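Side-chain contact in DNA methyltransferase (Nicotiana tabacum, PDB 4ONQ), which probably methylates cytosine in DNA at carbon 5 with S-adenosylmethionine as donor, this chain being the catalytic domain of a plant DRM enzyme: residues 218-223 with 309-314. The protein carries 5 engineered substitutions. Sequence-based numbering, arbitrary orientation.
Sequences YHLSVL and LVIGGS. With SFG (sinefungin), chain C.
L309 sets its CD2 methyl, on strand 309-312, against a pair of leucine methyls from 218-223, touching both. CD2 of L309 lies 3.9 Å from CD1 of L223 and 4.0 Å from CD2 of L220, and its side chain crosses each of them at about a right angle, so methyl meets methyl with little lengthwise overlap. The torsions of L309 explain the reach: with CG opposite the backbone N (chi1 172°), the side chain first runs along the strand toward I311, and chi2 of 64° then turns CD2 toward the leucines. I311, two residues on and on the same face of the sheet, extends its chain fully and brings CD1 to 4.3 Å from CD1 of L220.

The tight part is the L309 end, where F39 on strand 39-45 also touches both L223 and L309. Toward I311 the packing is looser, a single methyl pair. The outer side of 218-223 takes no part in the contact: there V222 is partly exposed and packs on P87, while S221 OG donates to the carbonyl O of Y218 (3.0 Å), from above the carbonyl plane, and is also hydrogen-bonded to N of F92.

Strand 309-312 is held between strands 39-45 and 231-236 in the Rossmann-like sheet of the SAM-dependent methyltransferase fold, and segment 218-223 packs on one face of that sheet; V310 packs on helix 337-352. Past the glycines the chain leads into the cofactor pocket, where the sinefungin amine NE makes a weak hydrogen bond to O of S314, 2.9 Å long, at a poorly ordered residue.

With no hydrogen bond or charge pair across it, the contact rests on buried methyl packing, and the polar ligand contacts lie away from it, beyond the strand.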
ATOM      1  N   TYR A 218       2.153  -8.316  -6.019  1.00 40.13           N
ATOM      2  CA  TYR A 218       1.389  -9.421  -6.585  1.00 45.87           C
ATOM      3  C   TYR A 218       0.697  -8.974  -7.862  1.00 46.15           C
ATOM      4  O   TYR A 218       0.673  -9.712  -8.846  1.00 45.72           O
ATOM      5  CB  TYR A 218       0.364  -9.960  -5.590  1.00 49.23           C
ATOM      6  CG  TYR A 218      -0.442 -11.134  -6.107  1.00 57.93           C
ATOM      7  CD1 TYR A 218       0.138 -12.390  -6.266  1.00 55.15           C
ATOM      8  CD2 TYR A 218      -1.787 -10.992  -6.420  1.00 57.48           C
ATOM      9  CE1 TYR A 218      -0.601 -13.467  -6.726  1.00 51.06           C
ATOM     10  CE2 TYR A 218      -2.531 -12.061  -6.882  1.00 53.66           C
ATOM     11  CZ  TYR A 218      -1.935 -13.294  -7.034  1.00 61.19           C
ATOM     12  OH  TYR A 218      -2.682 -14.355  -7.496  1.00 74.73           O
ATOM     13  N   HIS A 219       0.143  -7.763  -7.863  1.00 37.07           N
ATOM     14  CA  HIS A 219      -0.466  -7.277  -9.107  1.00 40.14           C
ATOM     15  C   HIS A 219       0.539  -6.923 -10.219  1.00 43.71           C
ATOM     16  O   HIS A 219       0.304  -7.221 -11.390  1.00 43.32           O
ATOM     17  CB  HIS A 219      -1.425  -6.120  -8.841  1.00 47.71           C
ATOM     18  CG  HIS A 219      -2.523  -6.465  -7.886  1.00 48.88           C
ATOM     19  ND1 HIS A 219      -3.174  -5.520  -7.123  1.00 50.74           N
ATOM     20  CD2 HIS A 219      -3.074  -7.658  -7.558  1.00 42.72           C
ATOM     21  CE1 HIS A 219      -4.081  -6.115  -6.370  1.00 50.01           C
ATOM     22  NE2 HIS A 219      -4.043  -7.412  -6.616  1.00 41.03           N
ATOM     23  N   LEU A 220       1.657  -6.300  -9.855  1.00 45.03           N
ATOM     24  CA  LEU A 220       2.632  -5.835 -10.841  1.00 40.86           C
ATOM     25  C   LEU A 220       3.535  -6.949 -11.360  1.00 44.32           C
ATOM     26  O   LEU A 220       4.293  -6.740 -12.303  1.00 47.98           O
ATOM     27  CB  LEU A 220       3.503  -4.719 -10.257  1.00 35.06           C
ATOM     28  CG  LEU A 220       2.812  -3.429  -9.810  1.00 36.65           C
ATOM     29  CD1 LEU A 220       3.816  -2.430  -9.226  1.00 35.87           C
ATOM     30  CD2 LEU A 220       2.058  -2.806 -10.967  1.00 34.95           C
ATOM     31  N   SER A 221       3.466  -8.122 -10.741  1.00 38.34           N
ATOM     32  CA  SER A 221       4.391  -9.207 -11.069  1.00 46.19           C
ATOM     33  C   SER A 221       4.308  -9.618 -12.538  1.00 50.34           C
ATOM     34  O   SER A 221       5.289 -10.080 -13.112  1.00 53.31           O
ATOM     35  CB  SER A 221       4.140 -10.419 -10.172  1.00 39.53           C
ATOM     36  OG  SER A 221       2.877 -10.993 -10.437  1.00 47.06           O
ATOM     37  N   VAL A 222       3.137  -9.428 -13.139  1.00 54.13           N
ATOM     38  CA  VAL A 222       2.924  -9.719 -14.554  1.00 49.71           C
ATOM     39  C   VAL A 222       3.813  -8.873 -15.465  1.00 49.49           C
ATOM     40  O   VAL A 222       3.953  -9.167 -16.650  1.00 56.89           O
ATOM     41  CB  VAL A 222       1.456  -9.477 -14.967  1.00 53.62           C
ATOM     42  CG1 VAL A 222       0.512 -10.297 -14.100  1.00 47.60           C
ATOM     43  CG2 VAL A 222       1.116  -7.993 -14.877  1.00 59.25           C
ATOM     44  N   LEU A 223       4.413  -7.823 -14.913  1.00 48.97           N
ATOM     45  CA  LEU A 223       5.236  -6.920 -15.707  1.00 56.63           C
ATOM     46  C   LEU A 223       6.653  -7.431 -15.909  1.00 53.06           C
ATOM     47  O   LEU A 223       7.353  -6.970 -16.810  1.00 61.89           O
ATOM     48  CB  LEU A 223       5.292  -5.532 -15.074  1.00 39.46           C
ATOM     49  CG  LEU A 223       3.977  -4.770 -14.994  1.00 46.07           C
ATOM     50  CD1 LEU A 223       4.224  -3.354 -14.478  1.00 39.19           C
ATOM     51  CD2 LEU A 223       3.306  -4.749 -16.356  1.00 43.50           C
ATOM     52  N   LEU A 309       4.652   2.241 -17.212  1.00 45.81           N
ATOM     53  CA  LEU A 309       3.669   2.160 -16.143  1.00 42.81           C
ATOM     54  C   LEU A 309       3.467   3.525 -15.489  1.00 47.60           C
ATOM     55  O   LEU A 309       4.432   4.209 -15.154  1.00 54.65           O
ATOM     56  CB  LEU A 309       4.119   1.136 -15.095  1.00 42.24           C
ATOM     57  CG  LEU A 309       3.306   1.063 -13.796  1.00 41.86           C
ATOM     58  CD1 LEU A 309       1.882   0.608 -14.064  1.00 43.29           C
ATOM     59  CD2 LEU A 309       3.981   0.156 -12.795  1.00 41.64           C
ATOM     60  N   VAL A 310       2.214   3.931 -15.330  1.00 42.39           N
ATOM     61  CA  VAL A 310       1.910   5.058 -14.463  1.00 46.66           C
ATOM     62  C   VAL A 310       1.086   4.556 -13.289  1.00 48.27           C
ATOM     63  O   VAL A 310       0.094   3.852 -13.465  1.00 54.82           O
ATOM     64  CB  VAL A 310       1.248   6.247 -15.207  1.00 42.87           C
ATOM     65  CG1 VAL A 310       0.645   5.799 -16.521  1.00 52.64           C
ATOM     66  CG2 VAL A 310       0.228   6.954 -14.322  1.00 43.14           C
ATOM     67  N   ILE A 311       1.509   4.885 -12.091  1.00 45.79           N
ATOM     68  CA  ILE A 311       0.922   4.335 -10.903  1.00 44.73           C
ATOM     69  C   ILE A 311       0.737   5.424  -9.863  1.00 48.14           C
ATOM     70  O   ILE A 311       1.592   6.219  -9.659  1.00 48.59           O
ATOM     71  CB  ILE A 311       1.805   3.186 -10.369  1.00 40.55           C
ATOM     72  CG1 ILE A 311       1.335   2.674  -9.033  1.00 41.05           C
ATOM     73  CG2 ILE A 311       3.229   3.635 -10.227  1.00 39.56           C
ATOM     74  CD1 ILE A 311       2.030   1.434  -8.587  1.00 41.30           C
ATOM     75  N   GLY A 312      -0.424   5.450  -9.246  1.00 50.57           N
ATOM     76  CA  GLY A 312      -0.724   6.377  -8.199  1.00 42.94           C
ATOM     77  C   GLY A 312      -1.679   5.871  -7.162  1.00 45.00           C
ATOM     78  O   GLY A 312      -2.499   5.070  -7.417  1.00 52.09           O
ATOM     79  N   GLY A 313      -1.564   6.402  -5.975  1.00 61.68           N
ATOM     80  CA  GLY A 313      -2.318   5.953  -4.836  1.00 64.91           C
ATOM     81  C   GLY A 313      -3.208   7.019  -4.278  1.00 76.61           C
ATOM     82  O   GLY A 313      -3.507   7.983  -4.921  1.00 82.10           O
ATOM     83  N   SER A 314      -3.590   6.854  -3.034  1.00 78.75           N
ATOM     84  CA  SER A 314      -4.775   7.438  -2.465  1.00 79.90           C
ATOM     85  C   SER A 314      -4.598   8.882  -2.104  1.00 87.98           C
ATOM     86  O   SER A 314      -4.392   9.236  -0.958  1.00 88.92           O
ATOM     87  CB  SER A 314      -5.021   6.713  -1.175  1.00 88.50           C
ATOM     88  OG  SER A 314      -3.801   6.589  -0.480  1.00 82.66           O
TER
HETATM   89  N   SFG C 700       1.740   5.845  -2.624  1.00 66.26           N
HETATM   90  CA  SFG C 700       2.339   6.342  -1.372  1.00 74.87           C
HETATM   91  C   SFG C 700       3.115   5.177  -0.764  1.00 77.08           C
HETATM   92  O   SFG C 700       2.978   4.051  -1.287  1.00 73.47           O
HETATM   93  OXT SFG C 700       3.889   5.460   0.175  1.00 87.12           O
HETATM   94  CB  SFG C 700       1.209   6.872  -0.471  1.00 82.30           C
HETATM   95  CG  SFG C 700       0.694   8.095  -1.226  1.00 80.74           C
HETATM   96  CD  SFG C 700      -0.494   8.927  -0.701  1.00 77.69           C
HETATM   97  NE  SFG C 700      -1.744   8.166  -0.632  1.00 73.31           N
HETATM   98  C5' SFG C 700      -0.502  10.074  -1.729  1.00 74.51           C
HETATM   99  C4' SFG C 700       0.883  10.674  -1.368  1.00 99.01           C
HETATM  100  O4' SFG C 700       0.177  11.924  -1.810  1.00 99.72           O
HETATM  101  C3' SFG C 700       1.436  11.450  -0.180  1.00 91.12           C
HETATM  102  O3' SFG C 700       2.816  11.729  -0.350  1.00 95.69           O
HETATM  103  C2' SFG C 700       0.609  12.675  -0.156  1.00 87.01           C
HETATM  104  O2' SFG C 700       1.188  13.620   0.751  1.00 72.91           O
HETATM  105  C1' SFG C 700       1.089  13.010  -1.592  1.00100.98           C
HETATM  106  N9  SFG C 700       0.477  14.283  -2.043  1.00 99.17           N
HETATM  107  C8  SFG C 700      -0.442  15.049  -1.478  1.00102.53           C
HETATM  108  N7  SFG C 700      -0.693  16.070  -2.295  1.00 99.00           N
HETATM  109  C5  SFG C 700       0.055  15.928  -3.389  1.00 95.62           C
HETATM  110  C6  SFG C 700       0.178  16.670  -4.495  1.00 88.34           C
HETATM  111  N6  SFG C 700      -0.570  17.769  -4.565  1.00 84.57           N
HETATM  112  N1  SFG C 700       1.007  16.339  -5.494  1.00 82.53           N
HETATM  113  C2  SFG C 700       1.767  15.177  -5.365  1.00 86.35           C
HETATM  114  N3  SFG C 700       1.621  14.420  -4.199  1.00 94.72           N
HETATM  115  C4  SFG C 700       0.749  14.798  -3.247  1.00 97.31           C